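Long-range contacts in monosaccharide ABC transporter substrate-binding protein, CUT2 family (Acidothermus cellulolyticus, PDB 4RU1), which binds myo-inositol and probably serves as the carbohydrate-binding component of an ABC-type sugar uptake system: residues 38-43 with 253-258; 61-65 with 82-86; 102-106 with 263-268. All coordinates share one frame; numbering follows the deposited sequence. Where two conformers were deposited one is given.

Interaction 1: residues 38-43 with 253-258; sequences IIRKGA and PYVEGY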
loop_
_atom_site.group_PDB
_atom_site.type_symbol
_atom_site.label_atom_id
_atom_site.label_comp_id
_atom_site.label_asym_id
_atom_site.label_seq_id
_atom_site.Cartn_x
_atom_site.Cartn_y
_atom_site.Cartn_z
ATOM N N ILE A 38 -2.768 -8.152 -5.959
ATOM C CA ILE A 38 -3.350 -8.767 -4.780
ATOM C C ILE A 38 -4.603 -7.995 -4.368
ATOM O O ILE A 38 -5.603 -8.587 -3.981
ATOM C CB ILE A 38 -2.335 -8.791 -3.604
ATOM C CG1 ILE A 38 -0.946 -9.320 -4.026
ATOM C CG2 ILE A 38 -2.921 -9.624 -2.493
ATOM C CD1 ILE A 38 0.204 -8.846 -3.111
ATOM N N ILE A 39 -4.564 -6.665 -4.399
ATOM C CA ILE A 39 -5.761 -5.801 -4.184
ATOM C C ILE A 39 -6.878 -6.272 -5.096
ATOM O O ILE A 39 -8.034 -6.492 -4.632
ATOM C CB ILE A 39 -5.424 -4.334 -4.535
ATOM C CG1 ILE A 39 -4.365 -3.776 -3.572
ATOM C CG2 ILE A 39 -6.688 -3.473 -4.721
ATOM C CD1 ILE A 39 -4.956 -3.341 -2.230
ATOM N N ARG A 40 -6.541 -6.464 -6.357
ATOM C CA ARG A 40 -7.591 -6.861 -7.313
ATOM C C ARG A 40 -8.181 -8.262 -7.084
ATOM O O ARG A 40 -9.388 -8.512 -7.222
ATOM C CB ARG A 40 -7.048 -6.725 -8.711
ATOM C CG ARG A 40 -6.892 -5.267 -9.081
ATOM C CD ARG A 40 -6.223 -5.004 -10.425
ATOM N NE ARG A 40 -7.190 -5.310 -11.450
ATOM C CZ ARG A 40 -7.007 -5.122 -12.756
ATOM N NH1 ARG A 40 -5.872 -4.624 -13.226
ATOM N NH2 ARG A 40 -7.976 -5.431 -13.604
ATOM N N LYS A 41 -7.357 -9.199 -6.637
ATOM C CA LYS A 41 -7.867 -10.577 -6.296
ATOM C C LYS A 41 -8.856 -10.490 -5.145
ATOM O O LYS A 41 -9.950 -11.052 -5.202
ATOM C CB LYS A 41 -6.769 -11.557 -5.983
ATOM C CG LYS A 41 -5.963 -12.027 -7.225
ATOM C CD LYS A 41 -4.980 -13.145 -6.883
ATOM C CE LYS A 41 -4.108 -13.536 -8.077
ATOM N NZ LYS A 41 -3.445 -12.361 -8.762
ATOM N N GLY A 42 -8.546 -9.692 -4.113
ATOM C CA GLY A 42 -9.568 -9.456 -3.059
ATOM C C GLY A 42 -10.883 -8.830 -3.475
ATOM O O GLY A 42 -12.006 -9.305 -3.194
ATOM N N ALA A 43 -10.720 -7.819 -4.292
ATOM C CA ALA A 43 -11.879 -7.096 -4.816
ATOM C C ALA A 43 -12.749 -8.021 -5.677
ATOM O O ALA A 43 -13.986 -7.944 -5.578
ATOM C CB ALA A 43 -11.414 -5.869 -5.605
ATOM N N PRO A 253 -3.387 -6.408 1.535
ATOM C CA PRO A 253 -4.102 -5.918 0.345
ATOM C C PRO A 253 -5.304 -6.668 -0.096
ATOM O O PRO A 253 -6.229 -6.035 -0.662
ATOM C CB PRO A 253 -3.039 -5.968 -0.763
ATOM C CG PRO A 253 -2.005 -6.930 -0.245
ATOM C CD PRO A 253 -1.983 -6.711 1.245
ATOM N N TYR A 254 -5.333 -7.979 0.110
ATOM C CA TYR A 254 -6.499 -8.745 -0.281
ATOM C C TYR A 254 -7.699 -8.248 0.470
ATOM O O TYR A 254 -8.807 -8.104 -0.071
ATOM C CB TYR A 254 -6.281 -10.225 -0.012
ATOM C CG TYR A 254 -7.380 -11.205 -0.481
ATOM C CD1 TYR A 254 -8.524 -11.422 0.305
ATOM C CD2 TYR A 254 -7.296 -11.892 -1.734
ATOM C CE1 TYR A 254 -9.507 -12.320 -0.110
ATOM C CE2 TYR A 254 -8.277 -12.818 -2.128
ATOM C CZ TYR A 254 -9.356 -13.027 -1.307
ATOM O OH TYR A 254 -10.274 -13.982 -1.691
ATOM N N VAL A 255 -7.501 -7.974 1.764
ATOM C CA VAL A 255 -8.559 -7.446 2.619
ATOM C C VAL A 255 -8.992 -6.039 2.201
ATOM O O VAL A 255 -10.165 -5.685 2.277
ATOM C CB VAL A 255 -8.236 -7.508 4.105
ATOM C CG1 VAL A 255 -9.309 -6.877 4.997
ATOM C CG2 VAL A 255 -8.033 -8.962 4.499
ATOM N N GLU A 256 -8.012 -5.179 1.956
ATOM C CA GLU A 256 -8.326 -3.841 1.464
ATOM C C GLU A 256 -9.237 -3.858 0.227
ATOM O O GLU A 256 -10.263 -3.179 0.213
ATOM C CB GLU A 256 -7.073 -3.068 1.140
ATOM C CG GLU A 256 -6.176 -2.845 2.367
ATOM C CD GLU A 256 -4.908 -2.100 2.081
ATOM O OE1 GLU A 256 -4.654 -1.611 0.954
ATOM O OE2 GLU A 256 -4.052 -2.020 3.016
ATOM N N GLY A 257 -8.852 -4.613 -0.782
ATOM C CA GLY A 257 -9.678 -4.689 -2.008
ATOM C C GLY A 257 -10.987 -5.380 -1.796
ATOM O O GLY A 257 -12.021 -4.921 -2.275
ATOM N N TYR A 258 -10.980 -6.463 -1.018
ATOM C CA TYR A 258 -12.201 -7.148 -0.675
ATOM C C TYR A 258 -13.202 -6.293 0.057
ATOM O O TYR A 258 -14.407 -6.234 -0.270
ATOM C CB TYR A 258 -11.883 -8.460 0.125
ATOM C CG TYR A 258 -13.112 -9.235 0.544
ATOM C CD1 TYR A 258 -13.801 -8.904 1.706
ATOM C CD2 TYR A 258 -13.551 -10.351 -0.191
ATOM C CE1 TYR A 258 -14.929 -9.630 2.117
ATOM C CE2 TYR A 258 -14.661 -11.091 0.218
ATOM C CZ TYR A 258 -15.346 -10.727 1.356
ATOM O OH TYR A 258 -16.414 -11.519 1.767
#
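Two helices on one flank of the N-terminal lobe of this periplasmic binding protein fold, 35-49 and 253-270, pack backbone to backbone where Gly42 meets Tyr254 and Gly257 lies against Ile39 and Ala43. Their short segments approach to 6.4 Å between axes at a crossing angle of -48°. A beta carbon on either glycine would run into a carbonyl oxygen, Tyr254 O for Gly42 and Ile39 O for Gly257, so the pair permits the close crossing. Gly42 CA lies over the face of the Tyr254 ring, 3.6 Å from its centroid, in a CH-pi contact; with CG anti to the backbone N (chi1 -175°), the ring swings across the first helix. Backbone CA-H...O contacts run both ways: Gly257 CA stands 3.6 Å from Ile39 O with an almost straight angle of 176°, and Gly42 CA is 3.4 Å from Tyr254 O. At the start of the second helix, Pro253 wedges between two isoleucines, its CG 3.6 Å from Ile38 CG2 and its CB 3.6 Å from Ile39 CD1. Glu256 OE1 also borders Ile39 CD1, but this carboxylate is engaged by Asn108 and Gln251, both lining the inositol pocket. No conventional hydrogen bond joins the two segments; close van der Waals fit and weak CA-H...O contacts hold them, while the polar grip of Glu256 is turned toward the inositol site.

Interaction 2: residues 61-65 with 82-86; sequences DSTKE and VTIPD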
loop_
_atom_site.group_PDB
_atom_site.type_symbol
_atom_site.label_atom_id
_atom_site.label_comp_id
_atom_site.label_asym_id
_atom_site.label_seq_id
_atom_site.Cartn_x
_atom_site.Cartn_y
_atom_site.Cartn_z
ATOM N N ASP A 61 -0.639 9.336 -12.363
ATOM C CA ASP A 61 -0.800 10.812 -12.403
ATOM C C ASP A 61 -2.126 11.169 -11.697
ATOM O O ASP A 61 -3.216 10.790 -12.125
ATOM C CB ASP A 61 -0.782 11.257 -13.895
ATOM C CG ASP A 61 -1.034 12.719 -14.128
ATOM O OD1 ASP A 61 -1.626 13.435 -13.321
ATOM O OD2 ASP A 61 -0.691 13.148 -15.243
ATOM N N SER A 62 -2.003 11.775 -10.519
ATOM C CA SER A 62 -3.189 12.088 -9.763
ATOM C C SER A 62 -4.195 12.984 -10.492
ATOM O O SER A 62 -5.364 13.002 -10.163
ATOM C CB SER A 62 -2.793 12.618 -8.407
ATOM O OG SER A 62 -1.966 13.738 -8.571
ATOM N N THR A 63 -3.741 13.833 -11.437
ATOM C CA THR A 63 -4.700 14.659 -12.213
ATOM C C THR A 63 -5.528 13.704 -13.067
ATOM O O THR A 63 -6.729 13.907 -13.227
ATOM C CB THR A 63 -3.924 15.669 -13.125
ATOM O OG1 THR A 63 -3.031 16.369 -12.269
ATOM C CG2 THR A 63 -4.828 16.627 -13.815
ATOM N N LYS A 64 -4.854 12.673 -13.596
ATOM C CA LYS A 64 -5.536 11.662 -14.435
ATOM C C LYS A 64 -6.452 10.735 -13.530
ATOM O O LYS A 64 -7.514 10.285 -13.920
ATOM C CB LYS A 64 -4.584 10.898 -15.274
ATOM C CG LYS A 64 -4.007 11.758 -16.401
ATOM C CD LYS A 64 -3.305 10.944 -17.429
ATOM C CE LYS A 64 -3.132 11.852 -18.662
ATOM N NZ LYS A 64 -2.654 10.979 -19.735
ATOM N N GLU A 65 -5.999 10.400 -12.335
ATOM C CA GLU A 65 -6.885 9.659 -11.418
ATOM C C GLU A 65 -8.152 10.455 -11.062
ATOM O O GLU A 65 -9.198 9.894 -10.941
ATOM C CB GLU A 65 -6.131 9.243 -10.151
ATOM C CG GLU A 65 -6.955 8.274 -9.263
ATOM C CD GLU A 65 -6.309 7.894 -7.963
ATOM O OE1 GLU A 65 -5.179 8.298 -7.619
ATOM O OE2 GLU A 65 -7.063 7.203 -7.188
ATOM N N VAL A 82 -11.935 4.218 -3.956
ATOM C CA VAL A 82 -10.879 5.070 -4.474
ATOM C C VAL A 82 -9.692 5.188 -3.524
ATOM O O VAL A 82 -9.829 5.137 -2.311
ATOM C CB VAL A 82 -11.434 6.472 -4.725
ATOM C CG1 VAL A 82 -11.870 7.190 -3.457
ATOM C CG2 VAL A 82 -10.478 7.282 -5.547
ATOM N N THR A 83 -8.492 5.310 -4.091
ATOM C CA THR A 83 -7.249 5.585 -3.310
ATOM C C THR A 83 -6.925 7.092 -3.315
ATOM O O THR A 83 -7.253 7.788 -4.289
ATOM C CB THR A 83 -6.052 4.794 -3.855
ATOM O OG1 THR A 83 -5.715 5.338 -5.146
ATOM C CG2 THR A 83 -6.414 3.362 -4.005
ATOM N N ILE A 84 -6.338 7.625 -2.255
ATOM C CA ILE A 84 -6.109 9.058 -2.148
ATOM C C ILE A 84 -4.631 9.308 -1.767
ATOM O O ILE A 84 -4.318 9.882 -0.743
ATOM C CB ILE A 84 -7.024 9.746 -1.120
ATOM C CG1 ILE A 84 -8.435 9.192 -1.156
ATOM C CG2 ILE A 84 -7.019 11.254 -1.345
ATOM C CD1 ILE A 84 -9.338 9.682 -0.081
ATOM N N PRO A 85 -3.701 9.030 -2.704
ATOM C CA PRO A 85 -2.310 9.303 -2.443
ATOM C C PRO A 85 -1.966 10.791 -2.457
ATOM O O PRO A 85 -0.972 11.230 -1.947
ATOM C CB PRO A 85 -1.580 8.546 -3.565
ATOM C CG PRO A 85 -2.574 8.565 -4.710
ATOM C CD PRO A 85 -3.881 8.283 -3.961
ATOM N N ASP A 86 -2.723 11.578 -3.222
ATOM C CA ASP A 86 -2.446 13.025 -3.393
ATOM C C ASP A 86 -3.745 13.757 -3.102
ATOM O O ASP A 86 -4.524 14.063 -4.016
ATOM C CB ASP A 86 -2.021 13.222 -4.855
ATOM C CG ASP A 86 -1.562 14.627 -5.190
ATOM O OD1 ASP A 86 -1.777 15.585 -4.395
ATOM O OD2 ASP A 86 -0.987 14.731 -6.294
#
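Ser62 and Asp86 meet through their side chains, each near the start of a different helix: Ser62 OG donates to Asp86 OD2 across 2.7 Å, arriving from above the carboxylate, 40° out of its plane. Ser62 chi1 of 57° sets OG between its own backbone N and carbonyl carbon, on the side facing Asp86. Asp86 occupies the N-cap position of helix 87-99, and an alanine here would probably leave the Ser62 hydroxyl without this acceptor and open a small gap between the two helix starts. One turn further along, Glu65 reaches inward on an extended chain and brings OE2 to 3.1 Å from Thr83 OG1. The same hydroxyl is hydrogen-bonded with His28 ND1 of the inositol pocket. Glu65 OE2 also lies 3.0 Å from Thr83 O, a close approach of two oxygens that would be unfavourable for a charged carboxylate and may raise its affinity for a proton. Pro85 CD sits 3.9 Å from Glu65 OE1. At the head of helix 62-74, Asp61 is the N-cap: its OD1 accepts from Thr63 N at 2.9 Å and, weakly, from Lys64 N. Helix starts gathered at the C-terminal ends of parallel strands are typical of the Rossmann-like alpha/beta lobes of periplasmic binding proteins, whose ligand cleft lies along that edge.

Interaction 3: residues 102-106 with 263-268; sequences IPVVA and SLWLYI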
loop_
_atom_site.group_PDB
_atom_site.type_symbol
_atom_site.label_atom_id
_atom_site.label_comp_id
_atom_site.label_asym_id
_atom_site.label_seq_id
_atom_site.Cartn_x
_atom_site.Cartn_y
_atom_site.Cartn_z
ATOM N N ILE A 102 -23.382 9.326 -5.214
ATOM C CA ILE A 102 -22.716 8.031 -5.331
ATOM C C ILE A 102 -21.921 7.763 -4.087
ATOM O O ILE A 102 -21.161 8.602 -3.685
ATOM C CB ILE A 102 -21.782 7.968 -6.568
ATOM C CG1 ILE A 102 -22.619 8.237 -7.844
ATOM C CG2 ILE A 102 -21.017 6.670 -6.597
ATOM C CD1 ILE A 102 -21.783 8.505 -9.076
ATOM N N PRO A 103 -22.167 6.615 -3.404
ATOM C CA PRO A 103 -21.399 6.332 -2.186
ATOM C C PRO A 103 -19.943 6.015 -2.503
ATOM O O PRO A 103 -19.659 5.293 -3.503
ATOM C CB PRO A 103 -22.085 5.109 -1.639
ATOM C CG PRO A 103 -22.643 4.406 -2.780
ATOM C CD PRO A 103 -23.121 5.535 -3.680
ATOM N N VAL A 104 -19.042 6.572 -1.702
ATOM C CA VAL A 104 -17.621 6.291 -1.891
ATOM C C VAL A 104 -16.996 5.714 -0.629
ATOM O O VAL A 104 -17.341 6.075 0.519
ATOM C CB VAL A 104 -16.839 7.525 -2.328
ATOM C CG1 VAL A 104 -16.958 8.551 -1.247
ATOM C CG2 VAL A 104 -15.393 7.182 -2.589
ATOM N N VAL A 105 -16.120 4.769 -0.885
ATOM C CA VAL A 105 -15.241 4.171 0.117
ATOM C C VAL A 105 -13.829 4.427 -0.327
ATOM O O VAL A 105 -13.542 4.315 -1.516
ATOM C CB VAL A 105 -15.548 2.703 0.360
ATOM C CG1 VAL A 105 -14.507 2.011 1.265
ATOM C CG2 VAL A 105 -16.935 2.593 1.023
ATOM N N ALA A 106 -12.958 4.811 0.624
ATOM C CA ALA A 106 -11.530 5.061 0.348
ATOM C C ALA A 106 -10.714 3.897 0.870
ATOM O O ALA A 106 -11.161 3.173 1.768
ATOM C CB ALA A 106 -11.057 6.388 0.855
ATOM N N SER A 263 -18.032 -3.725 1.591
ATOM C CA SER A 263 -18.558 -2.657 2.379
ATOM C C SER A 263 -19.544 -1.828 1.581
ATOM O O SER A 263 -20.546 -1.362 2.140
ATOM C CB SER A 263 -17.458 -1.837 3.042
ATOM O OG SER A 263 -16.852 -0.913 2.123
ATOM N N LEU A 264 -19.227 -1.580 0.306
ATOM C CA LEU A 264 -20.208 -0.869 -0.536
ATOM C C LEU A 264 -21.482 -1.708 -0.705
ATOM O O LEU A 264 -22.622 -1.177 -0.683
ATOM C CB LEU A 264 -19.607 -0.505 -1.904
ATOM C CG LEU A 264 -18.670 0.662 -1.866
ATOM C CD1 LEU A 264 -17.832 0.856 -3.136
ATOM C CD2 LEU A 264 -19.493 1.910 -1.672
ATOM N N TRP A 265 -21.318 -3.013 -0.765
ATOM C CA TRP A 265 -22.485 -3.902 -0.909
ATOM C C TRP A 265 -23.315 -3.817 0.389
ATOM O O TRP A 265 -24.535 -3.690 0.311
ATOM C CB TRP A 265 -22.098 -5.339 -1.289
ATOM C CG TRP A 265 -23.209 -6.365 -1.220
ATOM C CD1 TRP A 265 -23.966 -6.815 -2.277
ATOM C CD2 TRP A 265 -23.660 -7.063 -0.054
ATOM N NE1 TRP A 265 -24.862 -7.799 -1.831
ATOM C CE2 TRP A 265 -24.711 -7.925 -0.465
ATOM C CE3 TRP A 265 -23.293 -7.025 1.299
ATOM C CZ2 TRP A 265 -25.368 -8.750 0.431
ATOM C CZ3 TRP A 265 -23.957 -7.850 2.192
ATOM C CH2 TRP A 265 -25.000 -8.674 1.754
ATOM N N LEU A 266 -22.710 -3.850 1.565
ATOM C CA LEU A 266 -23.447 -3.678 2.800
ATOM C C LEU A 266 -24.149 -2.322 2.940
ATOM O O LEU A 266 -25.312 -2.208 3.401
ATOM C CB LEU A 266 -22.465 -3.837 3.999
ATOM C CG LEU A 266 -22.089 -5.219 4.505
ATOM C CD1 LEU A 266 -20.879 -5.141 5.450
ATOM C CD2 LEU A 266 -23.299 -5.819 5.257
ATOM N N TYR A 267 -23.497 -1.262 2.509
ATOM C CA TYR A 267 -24.111 0.062 2.550
ATOM C C TYR A 267 -25.326 0.134 1.621
ATOM O O TYR A 267 -26.339 0.690 1.986
ATOM C CB TYR A 267 -23.116 1.161 2.159
ATOM C CG TYR A 267 -23.683 2.530 2.319
ATOM C CD1 TYR A 267 -23.785 3.115 3.572
ATOM C CD2 TYR A 267 -24.085 3.258 1.229
ATOM C CE1 TYR A 267 -24.300 4.401 3.745
ATOM C CE2 TYR A 267 -24.602 4.557 1.391
ATOM C CZ TYR A 267 -24.704 5.113 2.650
ATOM O OH TYR A 267 -25.198 6.443 2.831
ATOM N N ILE A 268 -25.148 -0.312 0.376
ATOM C CA ILE A 268 -26.188 -0.143 -0.638
ATOM C C ILE A 268 -27.369 -1.043 -0.283
ATOM O O ILE A 268 -28.537 -0.619 -0.395
ATOM C CB ILE A 268 -25.610 -0.434 -2.038
ATOM C CG1 ILE A 268 -24.643 0.637 -2.498
ATOM C CG2 ILE A 268 -26.721 -0.597 -3.093
ATOM C CD1 ILE A 268 -23.724 0.144 -3.602
#
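Val105 on strand 104-107 and Pro103 just before it receive the inner face of helix 253-270, which packs on the parallel sheet of the N-terminal lobe, a helix-on-sheet layer of the periplasmic binding protein fold. Leu264 sits between them. Its CD2 touches Val105 CG2 at 3.8 Å and also lies 4.1 Å from Pro103 CB, so one methyl serves both residues; the Val105 and Leu264 side chains lie alongside each other, running antiparallel. On Leu264, CG stands anti to the carbonyl carbon (chi1 -76°), which sends the branched end toward the strand. Further along the helix, Tyr267 approaches Pro103 obliquely, through CD2 and CE2, with CD2 4.0 Å from Pro103 CB, and Ile268 CG1 adds a looser touch at 4.3 Å to Pro103 CG. These contacts are apolar, and no hydrogen bond crosses between the segments.

The next shell explains why the parts lie where they do. Val105 is fixed by backbone hydrogen bonds to Ile80 and Val82 of the neighbouring strand 79-82, and Pro103 is also hydrogen-bonded to Ile80, while Phe123 of strand 121-124 packs against the Val105 side chain. On the helix side, Leu264 extends onto Ile23, Ile268 onto Leu21 and Ser263 onto Met121, so the helix spans from strand 21-27 past 104-107 to strand 121-124. Ser263 turns its hydroxyl back to its own helix, bonding Glu259 O. That same oxygen, Ser263 OG, rests against both methyls of Val105, 3.7 Å from CG2 and 3.8 Å from CG1.

After strand 21-27 the chain forms helix 35-49, whose partner in interaction 1 arrives only some 210 residues later, after the rest of the N-terminal sheet's central strands and most of the C-terminal lobe. Interaction 2 closes a short loop inside that long one, joining the start of helix 62-74 to the loop after strand 79-82. Next comes strand 104-107, where interaction 3 opens; it closes on helix 253-270, so interactions 1 and 3 cross, sharing that returning helix. Interactions 2 and 3 touch through Val82 N and Val105 O at 2.9 Å, a probable hydrogen bond between adjacent strands. Interaction 1 joins two helices, interaction 2 a helix start to a loop beside the cleft, and interaction 3 the returning helix to the sheet, all within the N-terminal lobe.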